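Local coordinates for protein 2'-deoxycytidine 5'-triphosphate deaminase (Agrobacterium tumefaciens, PDB 2R9Q) that probably deaminates dCTP to dUTP, the precursor from which dUMP for thymidylate synthesis is made, at residues B[58-63]-B[128-133]; B[91-96]-B[143-148]; B[262-267]-B[310-315]; B[291-296]-B[314-319]. All blocks are in the same frame, centred on the assembly; numbering follows the deposited sequence.

Contact 1. Residues B[58-63]-B[128-133]; sequences FMPGPG and DNAQEF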
loop_
_atom_site.group_PDB
_atom_site.type_symbol
_atom_site.label_atom_id
_atom_site.label_comp_id
_atom_site.label_asym_id
_atom_site.label_seq_id
_atom_site.Cartn_x
_atom_site.Cartn_y
_atom_site.Cartn_z
ATOM N N PHE B 58 -10.816 -13.769 14.716
ATOM C CA PHE B 58 -10.501 -14.919 15.541
ATOM C C PHE B 58 -11.501 -16.034 15.310
ATOM O O PHE B 58 -12.606 -15.803 14.851
ATOM C CB PHE B 58 -10.488 -14.516 17.016
ATOM C CG PHE B 58 -11.790 -13.970 17.526
ATOM C CD1 PHE B 58 -12.653 -14.770 18.238
ATOM C CD2 PHE B 58 -12.130 -12.633 17.327
ATOM C CE1 PHE B 58 -13.828 -14.273 18.736
ATOM C CE2 PHE B 58 -13.307 -12.123 17.803
ATOM C CZ PHE B 58 -14.177 -12.951 18.507
ATOM N N MET B 59 -11.094 -17.248 15.618
ATOM C CA MET B 59 -11.998 -18.387 15.597
ATOM C C MET B 59 -12.360 -18.707 17.056
ATOM O O MET B 59 -11.484 -18.895 17.877
ATOM C CB MET B 59 -11.358 -19.582 14.866
ATOM C CG MET B 59 -12.343 -20.703 14.455
ATOM S SD MET B 59 -13.787 -20.231 13.456
ATOM C CE MET B 59 -12.980 -19.843 11.899
ATOM N N PRO B 60 -13.657 -18.715 17.392
ATOM C CA PRO B 60 -14.021 -18.926 18.787
ATOM C C PRO B 60 -13.395 -20.199 19.351
ATOM O O PRO B 60 -12.755 -20.166 20.389
ATOM C CB PRO B 60 -15.546 -19.055 18.735
ATOM C CG PRO B 60 -15.908 -18.321 17.548
ATOM C CD PRO B 60 -14.843 -18.519 16.552
ATOM N N GLY B 61 -13.579 -21.289 18.623
ATOM C CA GLY B 61 -13.106 -22.602 19.016
ATOM C C GLY B 61 -14.131 -23.360 19.846
ATOM O O GLY B 61 -15.138 -22.760 20.299
ATOM N N PRO B 62 -13.884 -24.679 20.036
ATOM C CA PRO B 62 -14.715 -25.630 20.783
ATOM C C PRO B 62 -14.983 -25.238 22.233
ATOM O O PRO B 62 -14.065 -24.830 22.943
ATOM C CB PRO B 62 -13.900 -26.926 20.720
ATOM C CG PRO B 62 -13.041 -26.790 19.534
ATOM C CD PRO B 62 -12.699 -25.348 19.467
ATOM N N GLY B 63 -16.244 -25.328 22.644
ATOM C CA GLY B 63 -16.668 -24.877 23.962
ATOM C C GLY B 63 -16.303 -23.439 24.309
ATOM O O GLY B 63 -16.031 -23.140 25.471
ATOM N N ASP B 128 -21.217 -19.470 18.337
ATOM C CA ASP B 128 -20.588 -20.024 19.545
ATOM C C ASP B 128 -19.970 -21.382 19.194
ATOM O O ASP B 128 -20.543 -22.151 18.413
ATOM C CB ASP B 128 -21.613 -20.216 20.667
ATOM C CG ASP B 128 -22.035 -18.904 21.366
ATOM O OD1 ASP B 128 -21.546 -17.788 21.052
ATOM O OD2 ASP B 128 -22.884 -19.017 22.274
ATOM N N ASN B 129 -18.791 -21.655 19.748
ATOM C CA ASN B 129 -18.086 -22.925 19.557
ATOM C C ASN B 129 -17.577 -23.164 18.142
ATOM O O ASN B 129 -17.217 -24.278 17.814
ATOM C CB ASN B 129 -18.961 -24.109 20.002
ATOM C CG ASN B 129 -19.604 -23.876 21.357
ATOM O OD1 ASN B 129 -18.939 -23.433 22.300
ATOM N ND2 ASN B 129 -20.909 -24.139 21.450
ATOM N N ALA B 130 -17.488 -22.097 17.342
ATOM C CA ALA B 130 -17.173 -22.181 15.913
ATOM C C ALA B 130 -15.729 -22.603 15.568
ATOM O O ALA B 130 -14.748 -22.137 16.149
ATOM C CB ALA B 130 -17.545 -20.843 15.199
ATOM N N GLN B 131 -15.644 -23.514 14.611
ATOM C CA GLN B 131 -14.385 -24.015 14.060
ATOM C C GLN B 131 -14.233 -23.610 12.607
ATOM O O GLN B 131 -13.146 -23.613 12.058
ATOM C CB GLN B 131 -14.332 -25.535 14.195
ATOM C CG GLN B 131 -14.052 -25.978 15.608
ATOM C CD GLN B 131 -14.304 -27.454 15.809
ATOM O OE1 GLN B 131 -13.889 -28.277 14.985
ATOM N NE2 GLN B 131 -14.968 -27.806 16.907
ATOM N N GLU B 132 -15.356 -23.255 12.004
ATOM C CA GLU B 132 -15.420 -22.704 10.680
ATOM C C GLU B 132 -16.397 -21.534 10.715
ATOM O O GLU B 132 -17.344 -21.548 11.493
ATOM C CB GLU B 132 -15.902 -23.793 9.721
ATOM C CG GLU B 132 -15.707 -23.485 8.245
ATOM C CD GLU B 132 -15.809 -24.738 7.388
ATOM O OE1 GLU B 132 -16.074 -25.807 7.978
ATOM O OE2 GLU B 132 -15.609 -24.652 6.146
ATOM N N PHE B 133 -16.141 -20.526 9.889
ATOM C CA PHE B 133 -17.091 -19.421 9.673
ATOM C C PHE B 133 -18.208 -19.817 8.721
ATOM O O PHE B 133 -18.092 -20.793 7.972
ATOM C CB PHE B 133 -16.398 -18.180 9.093
ATOM C CG PHE B 133 -15.480 -17.496 10.042
ATOM C CD1 PHE B 133 -15.913 -17.119 11.316
ATOM C CD2 PHE B 133 -14.196 -17.194 9.671
ATOM C CE1 PHE B 133 -15.065 -16.457 12.193
ATOM C CE2 PHE B 133 -13.349 -16.532 10.535
ATOM C CZ PHE B 133 -13.771 -16.171 11.793
#
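Met59 reaches across to Phe133 and lays its methyl group over the middle of the ring: CE stands 3.6 Å from the centroid of the Phe133 ring, 10° off the normal. CG is anti to the backbone N (chi1 -165°), and bends at the next two torsions curl the thioether over the backbone of Ala130 and Gln131, with Met59 SD 3.5 Å from Gln131 C. A flexible, unbranched methionine suits such a curved path. At the ring's edge Phe58 O approaches Phe133 CZ to 3.3 Å. Beside this knob, the puckered ring of Pro60 rests on the small methyl of Ala130, CD to CB 3.8 Å. Farther out, Pro62 and Gln131 cross at about a right angle, Pro62 CG meeting the amide nitrogen NE2 at 3.4 Å. Gly61, at a positive phi that disfavours a side chain, donates its N to Ala130 O (2.9 Å), while Gly61 O takes a CA-H...O contact from Asn129 CA. Lys69 NZ is hydrogen-bonded to the carbonyl oxygens of Met59 and Pro60, and Phe324 of a second subunit packs on Met59. One backbone hydrogen bond joins the two loops, so their fit depends largely on dispersion and Met-aromatic contact.

Contact 2. Residues B[91-96]-B[143-148]; sequences VYIVPL and PLYLEI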
loop_
_atom_site.group_PDB
_atom_site.type_symbol
_atom_site.label_atom_id
_atom_site.label_comp_id
_atom_site.label_asym_id
_atom_site.label_seq_id
_atom_site.Cartn_x
_atom_site.Cartn_y
_atom_site.Cartn_z
ATOM N N VAL B 91 -11.503 -4.035 11.560
ATOM C CA VAL B 91 -12.278 -5.234 11.826
ATOM C C VAL B 91 -13.258 -4.936 12.959
ATOM O O VAL B 91 -12.906 -4.366 13.992
ATOM C CB VAL B 91 -11.360 -6.480 12.110
ATOM C CG1 VAL B 91 -12.150 -7.765 12.167
ATOM C CG2 VAL B 91 -10.245 -6.583 11.079
ATOM N N TYR B 92 -14.509 -5.276 12.710
ATOM C CA TYR B 92 -15.604 -5.070 13.651
ATOM C C TYR B 92 -16.383 -6.350 13.831
ATOM O O TYR B 92 -16.620 -7.064 12.873
ATOM C CB TYR B 92 -16.556 -3.954 13.159
ATOM C CG TYR B 92 -15.883 -2.645 12.810
ATOM C CD1 TYR B 92 -15.684 -1.662 13.766
ATOM C CD2 TYR B 92 -15.449 -2.400 11.525
ATOM C CE1 TYR B 92 -15.073 -0.473 13.450
ATOM C CE2 TYR B 92 -14.835 -1.220 11.185
ATOM C CZ TYR B 92 -14.647 -0.249 12.144
ATOM O OH TYR B 92 -14.038 0.924 11.772
ATOM N N ILE B 93 -16.741 -6.668 15.065
ATOM C CA ILE B 93 -17.680 -7.765 15.356
ATOM C C ILE B 93 -19.004 -7.151 15.806
ATOM O O ILE B 93 -19.028 -6.221 16.610
ATOM C CB ILE B 93 -17.161 -8.780 16.428
ATOM C CG1 ILE B 93 -15.678 -9.125 16.216
ATOM C CG2 ILE B 93 -17.998 -10.057 16.433
ATOM C CD1 ILE B 93 -15.385 -9.850 15.000
ATOM N N VAL B 94 -20.093 -7.661 15.228
ATOM C CA VAL B 94 -21.442 -7.146 15.439
ATOM C C VAL B 94 -22.411 -8.279 15.786
ATOM O O VAL B 94 -22.664 -9.155 14.948
ATOM C CB VAL B 94 -21.933 -6.347 14.224
ATOM C CG1 VAL B 94 -23.311 -5.804 14.477
ATOM C CG2 VAL B 94 -20.964 -5.238 13.929
ATOM N N PRO B 95 -22.930 -8.288 17.038
ATOM C CA PRO B 95 -24.071 -9.166 17.331
ATOM C C PRO B 95 -25.246 -8.871 16.432
ATOM O O PRO B 95 -25.605 -7.715 16.207
ATOM C CB PRO B 95 -24.393 -8.888 18.815
ATOM C CG PRO B 95 -23.098 -8.390 19.396
ATOM C CD PRO B 95 -22.469 -7.590 18.248
ATOM N N LEU B 96 -25.811 -9.941 15.898
ATOM C CA LEU B 96 -26.898 -9.846 14.985
ATOM C C LEU B 96 -28.189 -9.910 15.791
ATOM O O LEU B 96 -28.219 -10.480 16.875
ATOM C CB LEU B 96 -26.781 -10.951 13.926
ATOM C CG LEU B 96 -25.597 -10.922 12.938
ATOM C CD1 LEU B 96 -25.536 -12.241 12.133
ATOM C CD2 LEU B 96 -25.626 -9.714 12.013
ATOM N N PRO B 143 -26.635 -17.461 19.628
ATOM C CA PRO B 143 -26.573 -16.184 18.953
ATOM C C PRO B 143 -25.761 -16.256 17.671
ATOM O O PRO B 143 -25.066 -17.234 17.431
ATOM C CB PRO B 143 -25.881 -15.299 19.980
ATOM C CG PRO B 143 -24.977 -16.210 20.644
ATOM C CD PRO B 143 -25.655 -17.530 20.722
ATOM N N LEU B 144 -25.895 -15.210 16.850
ATOM C CA LEU B 144 -25.108 -15.048 15.634
ATOM C C LEU B 144 -24.372 -13.701 15.664
ATOM O O LEU B 144 -24.855 -12.710 16.232
ATOM C CB LEU B 144 -25.994 -15.160 14.382
ATOM C CG LEU B 144 -26.753 -16.457 14.066
ATOM C CD1 LEU B 144 -27.812 -16.220 12.947
ATOM C CD2 LEU B 144 -25.831 -17.633 13.700
ATOM N N TYR B 145 -23.185 -13.700 15.056
ATOM C CA TYR B 145 -22.327 -12.531 14.988
ATOM C C TYR B 145 -21.870 -12.343 13.563
ATOM O O TYR B 145 -21.677 -13.333 12.838
ATOM C CB TYR B 145 -21.135 -12.692 15.926
ATOM C CG TYR B 145 -21.530 -12.828 17.373
ATOM C CD1 TYR B 145 -21.533 -11.725 18.227
ATOM C CD2 TYR B 145 -21.927 -14.057 17.895
ATOM C CE1 TYR B 145 -21.915 -11.844 19.550
ATOM C CE2 TYR B 145 -22.324 -14.171 19.212
ATOM C CZ TYR B 145 -22.315 -13.061 20.034
ATOM O OH TYR B 145 -22.683 -13.169 21.355
ATOM N N LEU B 146 -21.776 -11.079 13.139
ATOM C CA LEU B 146 -21.135 -10.736 11.852
ATOM C C LEU B 146 -19.814 -9.990 12.066
ATOM O O LEU B 146 -19.755 -8.948 12.692
ATOM C CB LEU B 146 -22.058 -9.966 10.904
ATOM C CG LEU B 146 -21.703 -9.918 9.411
ATOM C CD1 LEU B 146 -21.738 -11.292 8.785
ATOM C CD2 LEU B 146 -22.578 -8.948 8.611
ATOM N N GLU B 147 -18.746 -10.589 11.575
ATOM C CA GLU B 147 -17.485 -9.903 11.391
ATOM C C GLU B 147 -17.514 -9.068 10.102
ATOM O O GLU B 147 -17.874 -9.576 9.043
ATOM C CB GLU B 147 -16.394 -10.921 11.321
ATOM C CG GLU B 147 -15.010 -10.414 11.518
ATOM C CD GLU B 147 -14.028 -11.589 11.745
ATOM O OE1 GLU B 147 -13.521 -12.150 10.733
ATOM O OE2 GLU B 147 -13.785 -11.950 12.938
ATOM N N ILE B 148 -17.156 -7.788 10.212
ATOM C CA ILE B 148 -17.183 -6.862 9.094
ATOM C C ILE B 148 -15.858 -6.160 8.972
ATOM O O ILE B 148 -15.396 -5.493 9.895
ATOM C CB ILE B 148 -18.312 -5.750 9.183
ATOM C CG1 ILE B 148 -19.694 -6.306 9.483
ATOM C CG2 ILE B 148 -18.379 -4.905 7.873
ATOM C CD1 ILE B 148 -20.733 -5.261 9.921
HETATM O O HOH W 1 -27.758 -13.358 17.698
#
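Tyr92 and Ile148 form the first rung of an antiparallel ladder, exchanging two backbone hydrogen bonds; Ile148 N reaches Tyr92 O at 2.8 Å. Val94 and Leu146 repeat the pattern, and Leu96 N adds a fifth bond to Leu144 O (2.9 Å). Between these rungs lie the non-hydrogen-bonded pairs Ile93 with Glu147 and Pro95 with Tyr145. Proline is tolerated at 95 because this position spends no N-H on strand 143-148.

The close packing is mostly apolar. On the face of Val94, Leu146 and Ile148, Val94 CG2 meets Ile148 CD1 at 4.0 Å. Leu96 straddles its neighbours: one branch, CD1, lies 3.7 Å from Leu144 CB, and the other, CD2, the same distance from Leu146 CB. On the other face, Pro95 CG touches Tyr145 CE1 at 3.7 Å. There Ile93 CD1 touches both Glu147 CG, which is anti to the backbone N (chi1 -163°), and one carboxylate oxygen, Glu147 OE2 (3.3 Å), while the other, OE1, is hydrogen-bonded to Ser57 OG.

The end near the partly exposed Pro143 is looser. A water there bridges the strands, donating to Leu96 O and accepting from Leu144 N, where a direct bond would otherwise continue the ladder.

Strand 50-54 flanks 91-96 and strand 121-127 flanks 143-148, so this pair is interior to an antiparallel sheet of the N-terminal domain, in keeping with the all-beta fold of the dUTPase clan.

Contact 3. Residues B[262-267]-B[310-315]; sequences ILVSRE and GSRAVL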
loop_
_atom_site.group_PDB
_atom_site.type_symbol
_atom_site.label_atom_id
_atom_site.label_comp_id
_atom_site.label_asym_id
_atom_site.label_seq_id
_atom_site.Cartn_x
_atom_site.Cartn_y
_atom_site.Cartn_z
ATOM N N ILE B 262 -15.762 -5.326 -10.756
ATOM C CA ILE B 262 -17.105 -5.881 -10.936
ATOM C C ILE B 262 -17.230 -6.208 -12.412
ATOM O O ILE B 262 -17.187 -5.332 -13.270
ATOM C CB ILE B 262 -18.256 -4.915 -10.497
ATOM C CG1 ILE B 262 -18.168 -4.603 -9.007
ATOM C CG2 ILE B 262 -19.608 -5.511 -10.813
ATOM C CD1 ILE B 262 -18.985 -3.381 -8.604
ATOM N N LEU B 263 -17.391 -7.498 -12.675
ATOM C CA LEU B 263 -17.370 -8.038 -14.006
ATOM C C LEU B 263 -18.562 -8.956 -14.239
ATOM O O LEU B 263 -19.316 -9.282 -13.313
ATOM C CB LEU B 263 -16.039 -8.767 -14.250
ATOM C CG LEU B 263 -14.752 -7.940 -14.182
ATOM C CD1 LEU B 263 -13.566 -8.878 -14.194
ATOM C CD2 LEU B 263 -14.688 -6.913 -15.320
ATOM N N VAL B 264 -18.734 -9.360 -15.498
ATOM C CA VAL B 264 -19.897 -10.144 -15.910
ATOM C C VAL B 264 -19.550 -11.475 -16.630
ATOM O O VAL B 264 -18.623 -11.563 -17.423
ATOM C CB VAL B 264 -20.990 -9.239 -16.666
ATOM C CG1 VAL B 264 -20.365 -8.067 -17.352
ATOM C CG2 VAL B 264 -21.838 -10.048 -17.616
ATOM N N SER B 265 -20.307 -12.506 -16.283
ATOM C CA SER B 265 -20.261 -13.801 -16.946
ATOM C C SER B 265 -20.728 -13.765 -18.413
ATOM O O SER B 265 -21.627 -13.013 -18.766
ATOM C CB SER B 265 -21.093 -14.828 -16.156
ATOM O OG SER B 265 -22.486 -14.691 -16.353
ATOM N N ARG B 266 -20.122 -14.593 -19.256
ATOM C CA ARG B 266 -20.631 -14.783 -20.622
ATOM C C ARG B 266 -21.969 -15.518 -20.590
ATOM O O ARG B 266 -22.895 -15.152 -21.311
ATOM C CB ARG B 266 -19.655 -15.576 -21.484
ATOM C CG ARG B 266 -18.352 -14.875 -21.763
ATOM C CD ARG B 266 -17.602 -15.545 -22.897
ATOM N NE ARG B 266 -17.517 -16.962 -22.636
ATOM C CZ ARG B 266 -17.598 -17.921 -23.549
ATOM N NH1 ARG B 266 -17.773 -17.656 -24.848
ATOM N NH2 ARG B 266 -17.517 -19.171 -23.144
ATOM N N GLU B 267 -22.073 -16.532 -19.732
ATOM C CA GLU B 267 -23.293 -17.323 -19.619
ATOM C C GLU B 267 -24.465 -16.575 -18.976
ATOM O O GLU B 267 -24.328 -15.945 -17.927
ATOM C CB GLU B 267 -23.039 -18.624 -18.874
ATOM C CG GLU B 267 -21.983 -19.481 -19.506
ATOM C CD GLU B 267 -20.575 -19.083 -19.134
ATOM O OE1 GLU B 267 -20.430 -18.198 -18.254
ATOM O OE2 GLU B 267 -19.613 -19.661 -19.718
ATOM N N GLY B 310 -32.747 -16.613 -18.840
ATOM C CA GLY B 310 -31.475 -16.558 -18.130
ATOM C C GLY B 310 -30.904 -15.171 -17.960
ATOM O O GLY B 310 -31.058 -14.310 -18.821
ATOM N N SER B 311 -30.250 -14.956 -16.830
ATOM C CA SER B 311 -29.553 -13.690 -16.568
ATOM C C SER B 311 -28.060 -13.941 -16.438
ATOM O O SER B 311 -27.624 -14.994 -16.017
ATOM C CB SER B 311 -30.113 -13.030 -15.299
ATOM O OG SER B 311 -29.369 -11.883 -14.928
ATOM N N ARG B 312 -27.269 -12.961 -16.813
ATOM C CA ARG B 312 -25.848 -13.038 -16.538
ATOM C C ARG B 312 -25.585 -12.892 -15.043
ATOM O O ARG B 312 -26.343 -12.240 -14.329
ATOM C CB ARG B 312 -25.067 -11.998 -17.334
ATOM C CG ARG B 312 -24.949 -12.351 -18.793
ATOM C CD ARG B 312 -25.025 -11.129 -19.642
ATOM N NE ARG B 312 -24.966 -11.485 -21.059
ATOM C CZ ARG B 312 -23.861 -11.765 -21.730
ATOM N NH1 ARG B 312 -22.670 -11.755 -21.146
ATOM N NH2 ARG B 312 -23.951 -12.049 -22.999
ATOM N N ALA B 313 -24.551 -13.586 -14.577
ATOM C CA ALA B 313 -24.050 -13.378 -13.240
ATOM C C ALA B 313 -22.978 -12.265 -13.224
ATOM O O ALA B 313 -22.052 -12.240 -14.054
ATOM C CB ALA B 313 -23.534 -14.659 -12.655
ATOM N N VAL B 314 -23.153 -11.330 -12.288
ATOM C CA VAL B 314 -22.199 -10.263 -12.027
ATOM C C VAL B 314 -21.222 -10.804 -11.003
ATOM O O VAL B 314 -21.640 -11.341 -10.016
ATOM C CB VAL B 314 -22.875 -9.029 -11.472
ATOM C CG1 VAL B 314 -21.861 -7.920 -11.245
ATOM C CG2 VAL B 314 -24.006 -8.613 -12.373
ATOM N N LEU B 315 -19.927 -10.683 -11.280
ATOM C CA LEU B 315 -18.867 -11.341 -10.509
ATOM C C LEU B 315 -17.891 -10.310 -9.947
ATOM O O LEU B 315 -17.497 -9.383 -10.640
ATOM C CB LEU B 315 -18.079 -12.311 -11.420
ATOM C CG LEU B 315 -18.875 -13.388 -12.183
ATOM C CD1 LEU B 315 -18.184 -13.761 -13.516
ATOM C CD2 LEU B 315 -19.161 -14.635 -11.336
#
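Ser265 grips strand 311-315 through both backbone and side chain. Its N donates to Ala313 O in a nearly straight bond of 2.8 Å, while its OG accepts from Ala313 N at 2.9 Å. Chi1 of 77° sets OG between the backbone N and the carbonyl carbon, and from there the hydroxyl also donates to Glu267 O, on a lone pair. A small residue with a hydroxyl that can give and take suits this place, where the regular pairing is interrupted as the chain turns a corner. Before it, Leu263 and Leu315 form a hydrogen-bonded pair, Leu263 N lying 2.8 Å from Leu315 O.

Outward from these bonds, Arg312 lies across Val264, its CB 3.8 Å from Val264 CG2. Its guanidinium makes a weak bond from NH1 to Ser265 O (2.9 Å), with Arg266 O above one face of the group. What chiefly positions that charge is a salt bridge to Asp207. Ser205 in turn binds Arg266 NE and a carboxylate oxygen of Glu267, tying down the corner.

In this crystal structure a bound peptide lies against Ile262, Val264 and Val314, and its backbone is hydrogen-bonded to Ser311 OG. The pair 262-265 and 311-315 lies inside a five-stranded antiparallel sheet of the C-terminal domain, with strand 216-221 beside one member and strand 289-292 beside the other.

Contact 4. Residues B[291-296]-B[314-319]; sequences VHYAGF and VLEVRS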
loop_
_atom_site.group_PDB
_atom_site.type_symbol
_atom_site.label_atom_id
_atom_site.label_comp_id
_atom_site.label_asym_id
_atom_site.label_seq_id
_atom_site.Cartn_x
_atom_site.Cartn_y
_atom_site.Cartn_z
ATOM N N VAL B 291 -13.068 -15.432 -7.728
ATOM C CA VAL B 291 -14.350 -14.757 -7.482
ATOM C C VAL B 291 -14.530 -14.577 -5.961
ATOM O O VAL B 291 -14.560 -15.548 -5.188
ATOM C CB VAL B 291 -15.553 -15.481 -8.113
ATOM C CG1 VAL B 291 -16.871 -14.974 -7.513
ATOM C CG2 VAL B 291 -15.543 -15.292 -9.652
ATOM N N HIS B 292 -14.595 -13.317 -5.543
ATOM C CA HIS B 292 -14.887 -12.958 -4.166
ATOM C C HIS B 292 -16.385 -12.741 -3.971
ATOM O O HIS B 292 -17.098 -12.429 -4.923
ATOM C CB HIS B 292 -14.090 -11.714 -3.765
ATOM C CG HIS B 292 -12.656 -12.011 -3.489
ATOM N ND1 HIS B 292 -12.101 -11.909 -2.232
ATOM C CD2 HIS B 292 -11.685 -12.506 -4.290
ATOM C CE1 HIS B 292 -10.841 -12.297 -2.282
ATOM N NE2 HIS B 292 -10.559 -12.643 -3.523
ATOM N N TYR B 293 -16.828 -12.913 -2.727
ATOM C CA TYR B 293 -18.220 -12.678 -2.298
ATOM C C TYR B 293 -19.248 -13.529 -3.069
ATOM O O TYR B 293 -20.388 -13.128 -3.237
ATOM C CB TYR B 293 -18.587 -11.193 -2.372
ATOM C CG TYR B 293 -17.471 -10.310 -1.919
ATOM C CD1 TYR B 293 -17.044 -10.347 -0.610
ATOM C CD2 TYR B 293 -16.799 -9.481 -2.808
ATOM C CE1 TYR B 293 -15.981 -9.563 -0.167
ATOM C CE2 TYR B 293 -15.740 -8.693 -2.378
ATOM C CZ TYR B 293 -15.336 -8.736 -1.045
ATOM O OH TYR B 293 -14.301 -7.941 -0.584
ATOM N N ALA B 294 -18.803 -14.711 -3.507
ATOM C CA ALA B 294 -19.698 -15.722 -4.081
ATOM C C ALA B 294 -20.861 -15.871 -3.117
ATOM O O ALA B 294 -20.698 -15.793 -1.894
ATOM C CB ALA B 294 -18.974 -17.086 -4.304
ATOM N N GLY B 295 -22.044 -16.003 -3.680
ATOM C CA GLY B 295 -23.232 -15.982 -2.872
ATOM C C GLY B 295 -24.304 -16.941 -3.304
ATOM O O GLY B 295 -24.106 -17.858 -4.128
ATOM N N PHE B 296 -25.456 -16.713 -2.698
ATOM C CA PHE B 296 -26.641 -17.509 -2.960
ATOM C C PHE B 296 -27.394 -16.951 -4.174
ATOM O O PHE B 296 -27.458 -15.771 -4.364
ATOM C CB PHE B 296 -27.525 -17.533 -1.715
ATOM C CG PHE B 296 -26.921 -18.259 -0.552
ATOM C CD1 PHE B 296 -26.314 -19.509 -0.717
ATOM C CD2 PHE B 296 -26.979 -17.715 0.726
ATOM C CE1 PHE B 296 -25.797 -20.192 0.381
ATOM C CE2 PHE B 296 -26.450 -18.381 1.813
ATOM C CZ PHE B 296 -25.854 -19.619 1.641
ATOM N N VAL B 314 -23.153 -11.330 -12.288
ATOM C CA VAL B 314 -22.199 -10.263 -12.027
ATOM C C VAL B 314 -21.222 -10.804 -11.003
ATOM O O VAL B 314 -21.640 -11.341 -10.016
ATOM C CB VAL B 314 -22.875 -9.029 -11.472
ATOM C CG1 VAL B 314 -21.861 -7.920 -11.245
ATOM C CG2 VAL B 314 -24.006 -8.613 -12.373
ATOM N N LEU B 315 -19.927 -10.683 -11.280
ATOM C CA LEU B 315 -18.867 -11.341 -10.509
ATOM C C LEU B 315 -17.891 -10.310 -9.947
ATOM O O LEU B 315 -17.497 -9.383 -10.640
ATOM C CB LEU B 315 -18.079 -12.311 -11.420
ATOM C CG LEU B 315 -18.875 -13.388 -12.183
ATOM C CD1 LEU B 315 -18.184 -13.761 -13.516
ATOM C CD2 LEU B 315 -19.161 -14.635 -11.336
ATOM N N GLU B 316 -17.502 -10.474 -8.689
ATOM C CA GLU B 316 -16.397 -9.698 -8.148
ATOM C C GLU B 316 -15.122 -10.541 -8.231
ATOM O O GLU B 316 -15.005 -11.570 -7.595
ATOM C CB GLU B 316 -16.660 -9.170 -6.722
ATOM C CG GLU B 316 -17.846 -8.187 -6.595
ATOM C CD GLU B 316 -19.171 -8.907 -6.525
ATOM O OE1 GLU B 316 -19.262 -9.877 -5.747
ATOM O OE2 GLU B 316 -20.107 -8.533 -7.265
ATOM N N VAL B 317 -14.180 -10.075 -9.030
ATOM C CA VAL B 317 -12.935 -10.766 -9.275
ATOM C C VAL B 317 -11.777 -9.931 -8.735
ATOM O O VAL B 317 -11.720 -8.706 -8.911
ATOM C CB VAL B 317 -12.764 -11.043 -10.802
ATOM C CG1 VAL B 317 -11.431 -11.642 -11.121
ATOM C CG2 VAL B 317 -13.916 -11.860 -11.333
ATOM N N ARG B 318 -10.899 -10.616 -8.023
ATOM C CA ARG B 318 -9.660 -10.071 -7.524
ATOM C C ARG B 318 -8.517 -11.036 -7.847
ATOM O O ARG B 318 -8.670 -12.253 -7.793
ATOM C CB ARG B 318 -9.710 -9.896 -6.011
ATOM C CG ARG B 318 -10.558 -8.766 -5.463
ATOM C CD ARG B 318 -10.495 -8.842 -3.900
ATOM N NE ARG B 318 -10.631 -7.562 -3.201
ATOM C CZ ARG B 318 -9.665 -6.642 -3.065
ATOM N NH1 ARG B 318 -9.930 -5.531 -2.399
ATOM N NH2 ARG B 318 -8.453 -6.811 -3.601
ATOM N N SER B 319 -7.370 -10.468 -8.196
ATOM C CA SER B 319 -6.149 -11.240 -8.325
ATOM C C SER B 319 -5.451 -11.278 -6.976
ATOM O O SER B 319 -5.555 -10.349 -6.155
ATOM C CB SER B 319 -5.208 -10.663 -9.380
ATOM O OG SER B 319 -4.664 -9.479 -8.905
HETATM O O HOH W 2 -19.108 -12.513 -7.047
#
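Arg318 starts with CG anti to its carbonyl carbon (chi1 -73°) and continues extended to NE, a course that sets CD squarely over the His292 ring. His292 presents a face to it: Arg318 CD lies 3.7 Å from the centroid of the His292 ring, 1° off the normal, a CH-pi contact. Arginine suits the place because its methylenes can cover a ring while the charged end goes elsewhere, here to a salt bridge with Asp120. That aspartate also binds Tyr293 OH.

His292 N donates to Glu316 O at 2.7 Å. A water extends the pairing, donating to His292 O (2.9 Å) and accepting from Glu316 N. Glu316 OE1 comes to the edge of the Tyr293 ring, in plane, 3.9 Å from Tyr293 CD2. On the other face of the sheet, Val291 CG2 meets Leu315 CD2 at 4.0 Å and Val317 CG2 at 4.2 Å, branched apolar residues filling the interior.

Val291, Leu315 and Val317 thus make one face apolar, while His292 and Glu316 occupy the other. The nearby Arg318 would tend to disfavour a charged histidine, and Glu321 of a second subunit, packing on His292, to favour it; the charge itself is not seen.

The four contacts fall into two pairs, one in each family domain. Contacts 1 and 2, with centres 13 Å apart, meet directly: Phe58 CE2 lies 4.1 Å from Ile93 CG1, so the loop pair sits on the sheet built by 91-96 and 143-148. Contacts 3 and 4 share Val314 and Leu315 on strand 311-319, which lies between 261-269 and 289-292. The bound peptide lies at contact 3; Val314, which it touches, is shared with the range of contact 4 but makes no contact there. Contact 4 is nearer to the N-terminal pair, about 9 Å from contact 2 at nearest atoms, against about 17 Å for contact 3. Contacts 1, 2 and 4 all touch the second subunit.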